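Local coordinates for protein TSR3 (Vulcanisaeta distributa, PDB 5APG) that probably transfers the 3-amino-3-carboxypropyl group of S-adenosylmethionine to an N1-methylpseudouridine of 16S ribosomal RNA, the last step in making a hypermodified pseudouridine, at residues R16-T19 and A20-L23; S56-V59 and I60-R64; K74-V77 and D78-K82; A98-P101 and T102-G105. All blocks are in the same frame, centred on the assembly; numbering follows the deposited sequence.

Contact 1. Residues R16-T19 and A20-L23; sequences RKNT and AIKL. With EEM ([(3S)-3-amino-4-hydroxy-4-oxo-butyl]-[[(2S,3S,4R,5R)-5-(6-aminopurin-9-yl)-3,4-dihydroxy-oxolan-2-yl]methyl]-methyl-selanium), chain D.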
loop_
_atom_site.group_PDB
_atom_site.type_symbol
_atom_site.label_atom_id
_atom_site.label_comp_id
_atom_site.label_asym_id
_atom_site.label_seq_id
_atom_site.Cartn_x
_atom_site.Cartn_y
_atom_site.Cartn_z
ATOM N N ARG A 16 -8.597 -13.791 -10.533
ATOM C CA ARG A 16 -7.602 -14.847 -10.489
ATOM C C ARG A 16 -6.190 -14.273 -10.588
ATOM O O ARG A 16 -5.215 -14.947 -10.258
ATOM C CB ARG A 16 -7.850 -15.849 -11.616
ATOM N N LYS A 17 -6.086 -13.027 -11.041
ATOM C CA LYS A 17 -4.789 -12.377 -11.199
ATOM C C LYS A 17 -4.642 -11.204 -10.236
ATOM O O LYS A 17 -3.628 -10.506 -10.235
ATOM C CB LYS A 17 -4.598 -11.911 -12.642
ATOM C CG LYS A 17 -4.542 -13.047 -13.651
ATOM C CD LYS A 17 -4.277 -12.537 -15.058
ATOM C CE LYS A 17 -3.990 -13.688 -16.011
ATOM N NZ LYS A 17 -3.832 -13.227 -17.418
ATOM N N ASN A 18 -5.663 -10.999 -9.416
ATOM C CA ASN A 18 -5.678 -9.919 -8.440
ATOM C C ASN A 18 -5.032 -10.356 -7.123
ATOM O O ASN A 18 -5.311 -11.447 -6.627
ATOM C CB ASN A 18 -7.118 -9.457 -8.217
ATOM C CG ASN A 18 -7.241 -8.437 -7.116
ATOM O OD1 ASN A 18 -7.478 -8.783 -5.959
ATOM N ND2 ASN A 18 -7.090 -7.168 -7.467
ATOM N N THR A 19 -4.167 -9.516 -6.553
ATOM C CA THR A 19 -3.399 -9.937 -5.380
ATOM C C THR A 19 -4.205 -9.806 -4.089
ATOM O O THR A 19 -3.904 -10.474 -3.100
ATOM C CB THR A 19 -2.069 -9.151 -5.232
ATOM O OG1 THR A 19 -2.325 -7.776 -4.905
ATOM C CG2 THR A 19 -1.250 -9.227 -6.520
ATOM N N ALA A 20 -5.230 -8.958 -4.099
ATOM C CA ALA A 20 -6.086 -8.796 -2.924
ATOM C C ALA A 20 -6.926 -10.050 -2.697
ATOM O O ALA A 20 -7.110 -10.484 -1.558
ATOM C CB ALA A 20 -6.980 -7.573 -3.071
ATOM N N ILE A 21 -7.435 -10.624 -3.782
ATOM C CA ILE A 21 -8.197 -11.866 -3.709
ATOM C C ILE A 21 -7.368 -12.969 -3.051
ATOM O O ILE A 21 -7.876 -13.752 -2.241
ATOM C CB ILE A 21 -8.661 -12.321 -5.112
ATOM C CG1 ILE A 21 -9.749 -11.386 -5.645
ATOM C CG2 ILE A 21 -9.172 -13.750 -5.081
ATOM C CD1 ILE A 21 -10.989 -11.334 -4.779
ATOM N N LYS A 22 -6.079 -13.012 -3.377
ATOM C CA LYS A 22 -5.188 -14.016 -2.805
ATOM C C LYS A 22 -4.927 -13.771 -1.317
ATOM O O LYS A 22 -4.905 -14.715 -0.530
ATOM C CB LYS A 22 -3.868 -14.058 -3.575
ATOM C CG LYS A 22 -3.165 -15.403 -3.492
ATOM C CD LYS A 22 -1.999 -15.470 -4.461
ATOM C CE LYS A 22 -1.371 -16.843 -4.457
ATOM N NZ LYS A 22 -0.219 -16.949 -5.405
ATOM N N LEU A 23 -4.725 -12.510 -0.936
ATOM C CA LEU A 23 -4.644 -12.140 0.479
ATOM C C LEU A 23 -5.840 -12.649 1.273
ATOM O O LEU A 23 -5.692 -13.222 2.354
ATOM C CB LEU A 23 -4.561 -10.618 0.643
ATOM C CG LEU A 23 -3.205 -9.943 0.497
ATOM C CD1 LEU A 23 -3.381 -8.426 0.500
ATOM C CD2 LEU A 23 -2.287 -10.395 1.620
HETATM C C2 EEM D . -0.406 3.804 -0.810
HETATM N N3 EEM D . -1.101 2.757 -1.138
HETATM C C4 EEM D . -0.718 1.998 -2.150
HETATM C "C1'" EEM D . -2.375 0.099 -2.250
HETATM C "C2'" EEM D . -3.610 0.996 -2.513
HETATM C "C3'" EEM D . -3.996 0.593 -3.785
HETATM C "C4'" EEM D . -3.759 -0.720 -3.945
HETATM C "C5'" EEM D . -3.261 -1.107 -5.288
HETATM O O EEM D . -2.607 -6.053 -6.693
HETATM C C EEM D . -3.249 -6.025 -7.707
HETATM O OXT EEM D . -3.827 -7.023 -8.100
HETATM C CA EEM D . -3.392 -4.738 -8.488
HETATM N N EEM D . -4.032 -5.042 -9.737
HETATM C CB EEM D . -4.229 -3.807 -7.622
HETATM C CG EEM D . -4.205 -2.355 -8.053
HETATM SE SE EEM D . -4.741 -1.170 -6.559
HETATM C CE EEM D . -4.949 0.651 -7.186
HETATM O "O4'" EEM D . -2.488 -0.927 -2.987
HETATM O "O3'" EEM D . -5.362 1.050 -4.131
HETATM O "O2'" EEM D . -4.556 0.496 -1.561
HETATM N N9 EEM D . -1.203 0.887 -2.723
HETATM C C8 EEM D . -0.380 0.593 -3.711
HETATM N N7 EEM D . 0.595 1.468 -3.805
HETATM C C5 EEM D . 0.425 2.375 -2.827
HETATM N N1 EEM D . 0.687 4.207 -1.422
HETATM C C6 EEM D . 1.147 3.537 -2.437
HETATM N N6 EEM D . 2.305 3.951 -3.125
#

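Contact 2. Residues S56-V59 and I60-R64; sequences SDRV and IAESR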
loop_
_atom_site.group_PDB
_atom_site.type_symbol
_atom_site.label_atom_id
_atom_site.label_comp_id
_atom_site.label_asym_id
_atom_site.label_seq_id
_atom_site.Cartn_x
_atom_site.Cartn_y
_atom_site.Cartn_z
ATOM N N SER A 56 5.067 4.919 13.800
ATOM C CA SER A 56 4.187 5.229 14.922
ATOM C C SER A 56 2.709 5.032 14.580
ATOM O O SER A 56 1.868 5.003 15.474
ATOM C CB SER A 56 4.431 6.661 15.418
ATOM O OG SER A 56 4.362 7.593 14.353
ATOM N N ASP A 57 2.394 4.883 13.293
ATOM C CA ASP A 57 1.030 4.540 12.879
ATOM C C ASP A 57 0.630 3.125 13.313
ATOM O O ASP A 57 -0.546 2.751 13.236
ATOM C CB ASP A 57 0.870 4.676 11.359
ATOM C CG ASP A 57 0.976 6.121 10.884
ATOM O OD1 ASP A 57 0.558 7.027 11.636
ATOM O OD2 ASP A 57 1.483 6.355 9.767
ATOM N N ARG A 58 1.609 2.339 13.759
ATOM C CA ARG A 58 1.347 1.004 14.309
ATOM C C ARG A 58 0.239 1.001 15.369
ATOM O O ARG A 58 -0.606 0.102 15.398
ATOM C CB ARG A 58 2.625 0.423 14.922
ATOM C CG ARG A 58 2.432 -0.933 15.587
ATOM C CD ARG A 58 3.678 -1.343 16.364
ATOM N NE ARG A 58 3.496 -2.623 17.049
ATOM C CZ ARG A 58 3.964 -3.784 16.604
ATOM N NH1 ARG A 58 4.653 -3.832 15.470
ATOM N NH2 ARG A 58 3.749 -4.897 17.294
ATOM N N VAL A 59 0.248 2.006 16.239
ATOM C CA VAL A 59 -0.698 2.058 17.351
ATOM C C VAL A 59 -2.144 2.099 16.849
ATOM O O VAL A 59 -3.026 1.460 17.424
ATOM C CB VAL A 59 -0.414 3.270 18.280
ATOM C CG1 VAL A 59 -0.462 4.580 17.511
ATOM C CG2 VAL A 59 -1.390 3.302 19.440
ATOM N N ILE A 60 -2.369 2.823 15.754
ATOM C CA ILE A 60 -3.690 2.922 15.140
ATOM C C ILE A 60 -4.083 1.630 14.423
ATOM O O ILE A 60 -5.220 1.167 14.539
ATOM C CB ILE A 60 -3.745 4.096 14.137
ATOM C CG1 ILE A 60 -3.472 5.416 14.857
ATOM C CG2 ILE A 60 -5.096 4.142 13.432
ATOM C CD1 ILE A 60 -4.500 5.752 15.915
ATOM N N ALA A 61 -3.138 1.052 13.685
ATOM C CA ALA A 61 -3.367 -0.219 13.000
ATOM C C ALA A 61 -3.737 -1.334 13.978
ATOM O O ALA A 61 -4.579 -2.174 13.676
ATOM C CB ALA A 61 -2.136 -0.615 12.197
ATOM N N GLU A 62 -3.101 -1.343 15.144
ATOM C CA GLU A 62 -3.404 -2.335 16.174
ATOM C C GLU A 62 -4.796 -2.171 16.769
ATOM O O GLU A 62 -5.468 -3.154 17.076
ATOM C CB GLU A 62 -2.384 -2.265 17.309
ATOM C CG GLU A 62 -0.980 -2.666 16.940
ATOM C CD GLU A 62 -0.026 -2.489 18.102
ATOM O OE1 GLU A 62 -0.124 -1.457 18.802
ATOM O OE2 GLU A 62 0.812 -3.387 18.320
ATOM N N SER A 63 -5.218 -0.923 16.948
ATOM C CA SER A 63 -6.440 -0.637 17.692
ATOM C C SER A 63 -7.673 -0.465 16.803
ATOM O O SER A 63 -8.785 -0.797 17.217
ATOM C CB SER A 63 -6.241 0.612 18.558
ATOM O OG SER A 63 -5.763 1.702 17.780
ATOM N N ARG A 64 -7.481 0.043 15.589
ATOM C CA ARG A 64 -8.600 0.273 14.676
ATOM C C ARG A 64 -8.513 -0.608 13.431
ATOM O O ARG A 64 -9.535 -0.948 12.834
ATOM C CB ARG A 64 -8.674 1.749 14.251
ATOM C CG ARG A 64 -9.172 2.729 15.323
ATOM C CD ARG A 64 -8.006 3.405 16.026
ATOM N NE ARG A 64 -8.421 4.440 16.973
ATOM C CZ ARG A 64 -8.604 5.720 16.650
ATOM N NH1 ARG A 64 -8.436 6.127 15.398
ATOM N NH2 ARG A 64 -8.968 6.591 17.582
HETATM O O HOH W 1 2.417 -4.190 19.958
HETATM O O HOH W 2 -2.387 0.038 20.076
#

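Contact 3. Residues K74-V77 and D78-K82; sequences KRAV and DVHTK. With EEM ([(3S)-3-amino-4-hydroxy-4-oxo-butyl]-[[(2S,3S,4R,5R)-5-(6-aminopurin-9-yl)-3,4-dihydroxy-oxolan-2-yl]methyl]-methyl-selanium), chain D.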
loop_
_atom_site.group_PDB
_atom_site.type_symbol
_atom_site.label_atom_id
_atom_site.label_comp_id
_atom_site.label_asym_id
_atom_site.label_seq_id
_atom_site.Cartn_x
_atom_site.Cartn_y
_atom_site.Cartn_z
ATOM N N LYS A 74 -5.867 2.558 -13.090
ATOM C CA LYS A 74 -6.489 3.523 -13.991
ATOM C C LYS A 74 -7.630 4.272 -13.303
ATOM O O LYS A 74 -7.919 5.421 -13.639
ATOM C CB LYS A 74 -6.996 2.832 -15.262
ATOM C CG LYS A 74 -7.539 3.801 -16.309
ATOM C CD LYS A 74 -7.596 3.173 -17.693
ATOM C CE LYS A 74 -8.262 4.113 -18.688
ATOM N NZ LYS A 74 -7.544 5.416 -18.800
ATOM N N ARG A 75 -8.264 3.625 -12.328
ATOM C CA ARG A 75 -9.365 4.236 -11.584
ATOM C C ARG A 75 -8.960 4.749 -10.201
ATOM O O ARG A 75 -9.753 5.412 -9.533
ATOM C CB ARG A 75 -10.518 3.239 -11.417
ATOM C CG ARG A 75 -11.275 2.916 -12.694
ATOM C CD ARG A 75 -12.758 2.760 -12.393
ATOM N NE ARG A 75 -13.285 3.941 -11.713
ATOM C CZ ARG A 75 -14.420 3.968 -11.023
ATOM N NH1 ARG A 75 -15.159 2.871 -10.910
ATOM N NH2 ARG A 75 -14.817 5.092 -10.440
ATOM N N ALA A 76 -7.737 4.440 -9.776
ATOM C CA ALA A 76 -7.322 4.652 -8.388
ATOM C C ALA A 76 -7.451 6.100 -7.914
ATOM O O ALA A 76 -7.925 6.351 -6.806
ATOM C CB ALA A 76 -5.892 4.171 -8.193
ATOM N N VAL A 77 -7.032 7.051 -8.741
ATOM C CA VAL A 77 -7.085 8.452 -8.333
ATOM C C VAL A 77 -8.531 8.893 -8.141
ATOM O O VAL A 77 -8.880 9.456 -7.108
ATOM C CB VAL A 77 -6.392 9.377 -9.351
ATOM C CG1 VAL A 77 -6.526 10.827 -8.919
ATOM C CG2 VAL A 77 -4.925 9.000 -9.488
ATOM N N ASP A 78 -9.375 8.611 -9.127
ATOM C CA ASP A 78 -10.781 8.991 -9.058
ATOM C C ASP A 78 -11.478 8.395 -7.832
ATOM O O ASP A 78 -12.225 9.082 -7.136
ATOM C CB ASP A 78 -11.510 8.558 -10.330
ATOM C CG ASP A 78 -12.955 9.004 -10.350
ATOM O OD1 ASP A 78 -13.196 10.210 -10.565
ATOM O OD2 ASP A 78 -13.847 8.153 -10.147
ATOM N N VAL A 79 -11.217 7.121 -7.564
ATOM C CA VAL A 79 -11.881 6.424 -6.466
ATOM C C VAL A 79 -11.465 6.974 -5.102
ATOM O O VAL A 79 -12.314 7.269 -4.257
ATOM C CB VAL A 79 -11.595 4.911 -6.517
ATOM C CG1 VAL A 79 -12.029 4.234 -5.220
ATOM C CG2 VAL A 79 -12.287 4.288 -7.723
ATOM N N HIS A 80 -10.162 7.123 -4.887
ATOM C CA HIS A 80 -9.674 7.597 -3.596
ATOM C C HIS A 80 -10.035 9.059 -3.339
ATOM O O HIS A 80 -10.327 9.435 -2.208
ATOM C CB HIS A 80 -8.161 7.412 -3.486
ATOM C CG HIS A 80 -7.741 5.990 -3.280
ATOM N ND1 HIS A 80 -7.550 5.109 -4.322
ATOM C CD2 HIS A 80 -7.489 5.292 -2.145
ATOM C CE1 HIS A 80 -7.195 3.930 -3.840
ATOM N NE2 HIS A 80 -7.148 4.017 -2.523
ATOM N N THR A 81 -10.020 9.884 -4.380
ATOM C CA THR A 81 -10.275 11.308 -4.187
ATOM C C THR A 81 -11.755 11.590 -3.935
ATOM O O THR A 81 -12.098 12.529 -3.217
ATOM C CB THR A 81 -9.799 12.145 -5.395
ATOM O OG1 THR A 81 -10.413 11.662 -6.596
ATOM C CG2 THR A 81 -8.285 12.068 -5.539
ATOM N N LYS A 82 -12.633 10.775 -4.507
ATOM C CA LYS A 82 -14.061 11.071 -4.439
ATOM C C LYS A 82 -14.815 10.344 -3.325
ATOM O O LYS A 82 -15.885 10.794 -2.922
ATOM C CB LYS A 82 -14.726 10.760 -5.786
ATOM C CG LYS A 82 -14.265 11.657 -6.927
ATOM C CD LYS A 82 -15.322 11.778 -8.020
ATOM C CE LYS A 82 -15.712 10.423 -8.588
ATOM N NZ LYS A 82 -16.493 10.564 -9.851
HETATM C C2 EEM D . -0.406 3.804 -0.810
HETATM N N3 EEM D . -1.101 2.757 -1.138
HETATM C C4 EEM D . -0.718 1.998 -2.150
HETATM C "C1'" EEM D . -2.375 0.099 -2.250
HETATM C "C2'" EEM D . -3.610 0.996 -2.513
HETATM C "C3'" EEM D . -3.996 0.593 -3.785
HETATM C "C4'" EEM D . -3.759 -0.720 -3.945
HETATM C "C5'" EEM D . -3.261 -1.107 -5.288
HETATM O O EEM D . -2.607 -6.053 -6.693
HETATM C C EEM D . -3.249 -6.025 -7.707
HETATM O OXT EEM D . -3.827 -7.023 -8.100
HETATM C CA EEM D . -3.392 -4.738 -8.488
HETATM N N EEM D . -4.032 -5.042 -9.737
HETATM C CB EEM D . -4.229 -3.807 -7.622
HETATM C CG EEM D . -4.205 -2.355 -8.053
HETATM SE SE EEM D . -4.741 -1.170 -6.559
HETATM C CE EEM D . -4.949 0.651 -7.186
HETATM O "O4'" EEM D . -2.488 -0.927 -2.987
HETATM O "O3'" EEM D . -5.362 1.050 -4.131
HETATM O "O2'" EEM D . -4.556 0.496 -1.561
HETATM N N9 EEM D . -1.203 0.887 -2.723
HETATM C C8 EEM D . -0.380 0.593 -3.711
HETATM N N7 EEM D . 0.595 1.468 -3.805
HETATM C C5 EEM D . 0.425 2.375 -2.827
HETATM N N1 EEM D . 0.687 4.207 -1.422
HETATM C C6 EEM D . 1.147 3.537 -2.437
HETATM N N6 EEM D . 2.305 3.951 -3.125
HETATM O O HOH W 3 -8.567 7.794 -11.768
#

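Contact 4. Residues A98-P101 and T102-G105; sequences AANP and THYG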
loop_
_atom_site.group_PDB
_atom_site.type_symbol
_atom_site.label_atom_id
_atom_site.label_comp_id
_atom_site.label_asym_id
_atom_site.label_seq_id
_atom_site.Cartn_x
_atom_site.Cartn_y
_atom_site.Cartn_z
ATOM N N ALA A 98 8.576 -1.416 -7.039
ATOM C CA ALA A 98 7.748 -2.605 -7.245
ATOM C C ALA A 98 8.602 -3.806 -7.636
ATOM O O ALA A 98 9.595 -3.666 -8.352
ATOM C CB ALA A 98 6.685 -2.341 -8.315
ATOM N N ALA A 99 8.210 -4.984 -7.160
ATOM C CA ALA A 99 8.920 -6.218 -7.478
ATOM C C ALA A 99 8.062 -7.186 -8.292
ATOM O O ALA A 99 8.552 -8.221 -8.738
ATOM C CB ALA A 99 9.394 -6.897 -6.203
ATOM N N ASN A 100 6.785 -6.859 -8.471
ATOM C CA ASN A 100 5.884 -7.724 -9.231
ATOM C C ASN A 100 6.272 -7.732 -10.716
ATOM O O ASN A 100 6.884 -6.778 -11.196
ATOM C CB ASN A 100 4.425 -7.283 -9.034
ATOM C CG ASN A 100 4.114 -5.950 -9.677
ATOM O OD1 ASN A 100 4.012 -5.849 -10.899
ATOM N ND2 ASN A 100 3.936 -4.917 -8.853
ATOM N N PRO A 101 5.936 -8.814 -11.440
ATOM C CA PRO A 101 6.343 -8.967 -12.845
ATOM C C PRO A 101 5.816 -7.886 -13.790
ATOM O O PRO A 101 6.438 -7.638 -14.818
ATOM C CB PRO A 101 5.766 -10.336 -13.233
ATOM C CG PRO A 101 5.584 -11.057 -11.953
ATOM C CD PRO A 101 5.229 -10.009 -10.945
ATOM N N THR A 102 4.697 -7.257 -13.450
ATOM C CA THR A 102 4.115 -6.234 -14.314
ATOM C C THR A 102 4.907 -4.930 -14.293
ATOM O O THR A 102 5.197 -4.352 -15.342
ATOM C CB THR A 102 2.658 -5.929 -13.917
ATOM O OG1 THR A 102 1.896 -7.140 -13.930
ATOM C CG2 THR A 102 2.035 -4.927 -14.880
ATOM N N HIS A 103 5.258 -4.470 -13.098
ATOM C CA HIS A 103 5.892 -3.167 -12.948
ATOM C C HIS A 103 7.263 -3.241 -12.292
ATOM O O HIS A 103 7.694 -2.275 -11.662
ATOM C CB HIS A 103 4.994 -2.236 -12.128
ATOM C CG HIS A 103 3.710 -1.879 -12.811
ATOM N ND1 HIS A 103 2.480 -2.036 -12.213
ATOM C CD2 HIS A 103 3.467 -1.366 -14.042
ATOM C CE1 HIS A 103 1.531 -1.640 -13.044
ATOM N NE2 HIS A 103 2.105 -1.229 -14.161
ATOM N N TYR A 104 7.946 -4.374 -12.448
ATOM C CA TYR A 104 9.250 -4.577 -11.819
ATOM C C TYR A 104 10.196 -3.401 -12.039
ATOM O O TYR A 104 10.404 -2.957 -13.166
ATOM C CB TYR A 104 9.917 -5.859 -12.333
ATOM C CG TYR A 104 11.247 -6.127 -11.662
ATOM C CD1 TYR A 104 11.312 -6.807 -10.454
ATOM C CD2 TYR A 104 12.435 -5.672 -12.221
ATOM C CE1 TYR A 104 12.524 -7.041 -9.829
ATOM C CE2 TYR A 104 13.649 -5.898 -11.604
ATOM C CZ TYR A 104 13.688 -6.583 -10.409
ATOM O OH TYR A 104 14.898 -6.810 -9.796
ATOM N N GLY A 105 10.764 -2.897 -10.949
ATOM C CA GLY A 105 11.777 -1.862 -11.040
ATOM C C GLY A 105 11.250 -0.441 -11.021
ATOM O O GLY A 105 12.031 0.505 -10.947
HETATM O O HOH W 4 2.402 -2.556 -9.488
HETATM O O HOH W 5 2.368 -8.582 -11.837
#

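Contact 1. Residues R16-T19 and A20-L23
Asn18 caps the N-terminus of helix 19-25 with its own amide oxygen: Ile21 N donates to Asn18 OD1 at 2.9 Å, lying in the carbonyl plane. With CG set anti to the backbone N (chi1 174°), the amide swings forward over the first turn, and CG1 of Ile21 packs 3.5 Å from the same OD1. The other end of the amide is held elsewhere, since Asn18 ND2 donates to Asp70 OD2, which fixes the rotation of the group and leaves the oxygen turned to the helix. Once the helix is under way, the ordinary backbone bond from Leu23 N to Thr19 O takes over at 3.1 Å.

The ligand bonds come from Thr19, an established S-adenosylmethionine-binding residue. Its N donates to one carboxylate oxygen of the selenium analogue, EEM OXT, at 3.0 Å and almost straight (166°), while Thr19 OG1 reaches the other, EEM O, at a very short 2.5 Å. A chi1 of 68° sets OG1 between the backbone N and the carbonyl carbon, beside the N-H that holds the other oxygen, and the hydroxyl also accepts from Ile113 N.

Apolar packing seats the turn: Ala20 lies on Ile7 of strand 5-9, and Leu23 on Ile113 and Val116 of helix 112-122. A carboxylate gripped by a backbone N-H and a hydroxyl at the start of a helix is likely to be stabilised further by the helix dipole.

Contact 2. Residues S56-V59 and I60-R64
Ile60 N meets Asp57 O at 3.1 Å, but the bond is bent and weak; CG1 of Ile60 lies 4.1 Å from CG1 of Val59, and the side chain packs on Ile43 and Ile89 of the neighbouring strands. Ala61 N then takes the same Asp57 O in a much straighter bond (169°). Its methyl packs on Met123.

These turns belong to helix 58-63, the crossover of the beta-alpha-beta unit that joins strand 43-45 to strand 66-70 in the parallel sheet of this SPOUT-clan protein.

Glu62 N bonds to Arg58 O one turn back, and the two side chains meet as well. The arginine is extended from CG to NE, CG anti to the backbone N (chi1 177°), and Arg58 NE reaches Glu62 OE2 at 3.1 Å in a salt bridge whose hydrogen bond is weak, the guanidinium and carboxylate planes standing 72° apart. Water 1 accepts from Arg58 NH2, though its approach to Glu62 OE2 is too short to be taken as certain, while NH1 donates to Met123 O and the group makes a cation-pi contact with Phe125. A leucine in place of Arg58 would probably leave the Glu62 carboxylate without its charged mate and Met123 O without this donor.

Ser63 doubles its grip on Val59 O: OG donates at 2.8 Å and Ser63 N at 3.3 Å. Water 2 donates to that same carbonyl oxygen and to Glu62 OE1.

Contact 3. Residues K74-V77 and D78-K82
His80 bonds twice to a single carbonyl: its backbone N, at 3.0 Å, and its ring ND1, at 2.8 Å, both donate to Ala76 O, and they come from opposite faces of the carbonyl plane. The oxygen lies in the plane of the imidazole, at its edge, so the bond fixes the ring's rotation and makes ND1 the donor. With CG anti to the carbonyl carbon (chi1 -74°), the ring folds back along the helix towards the preceding turn, and its CE1 comes 3.4 Å from O3' of the ligand ribose. A leucine here, having no ring nitrogen, would probably leave Ala76 O with the backbone donor alone of these two and the ribose O3' without its imidazole neighbour.

Thr81 likewise gives two donors to one carbonyl, N and OG1 both reaching Val77 O, the hydroxyl at 2.7 Å; CG2 of Thr81 meets CG1 of Val77.

The solvent side is charged. Arg75, bent at chi2 and chi3, runs alongside Asp78 and points the same way, and its NH2 donates to Asp78 OD2 at 3.2 Å, approaching from the anti side while the oxygen stays in the guanidinium plane. Lys82 NZ pairs with Asp78 OD1, completing a three-membered network, and CG2 of Val79 lies over one face of the Arg75 guanidinium, 3.7 Å above it.

Beside the ring, Ala76 CB sits 3.8 Å from the methyl CE of the selenium analogue. Helix 73-83 thus forms one wall of the S-adenosylmethionine pocket, lining its ribose and methyl group.

Contact 4. Residues A98-P101 and T102-G105
Asn100 turns its side-chain amide across the bend of the loop between strand 89-91 and helix 112-122. His103 N donates to Asn100 OD1 at 2.9 Å, tilted 35° out of the carbonyl plane, and CB of Thr102 comes within 3.3 Å of the same oxygen. The amide reaches this place because chi1 of 69° sets CG between the backbone N and the carbonyl carbon. Its nitrogen is turned the other way: Asn100 ND2 donates to Glu114 OE1 and to water 4, which lies in the plane of the His103 ring, 2.8 Å from ND1.

One face of that imidazole is covered by the methyl CG2 of Thr102, 3.7 Å above its centre. Further along the same segment, the Tyr104 ring presents its edge to Ala99 O, CD1 standing 3.5 Å from the oxygen, and the side chain also touches Asn141 of helix 141-153.

The arms close where Gly105 N donates to Ala98 O at 2.9 Å, and the methyl of Ala98 meets His103 O. The positive phi of Gly105 (90°) would press a CB against the preceding carbonyl oxygen, a strain that glycine avoids.

Glu114 accepts from both Ala99 N and Asn100 ND2, tying the loop to helix 112-122. Divided between this carboxylate and the loop's own backbone, the buried amide of Asn100 has both ends engaged, which is likely to hold the bend in one shape.

How the contacts relate
Contacts 1 and 3 touch the same ligand at different parts: contact 1 holds the carboxylate of the aminocarboxypropyl group, the portion transferred in the reaction, and contact 3 lies beside the ribose and the methyl group. Their centres are about 20 Å apart, their nearest atoms about 11 Å. Contact 4 stands back from the site, the Asn100 side chain about 7 Å from the ligand; its nearest atoms come within about 7 Å of contact 1 and about 9 Å of contact 3. Contact 2 does not touch the ligand, the Asp57 side chain standing about 11 Å from it, and is about 29 Å from contact 4 between centres, on the opposite side of the chain's centre.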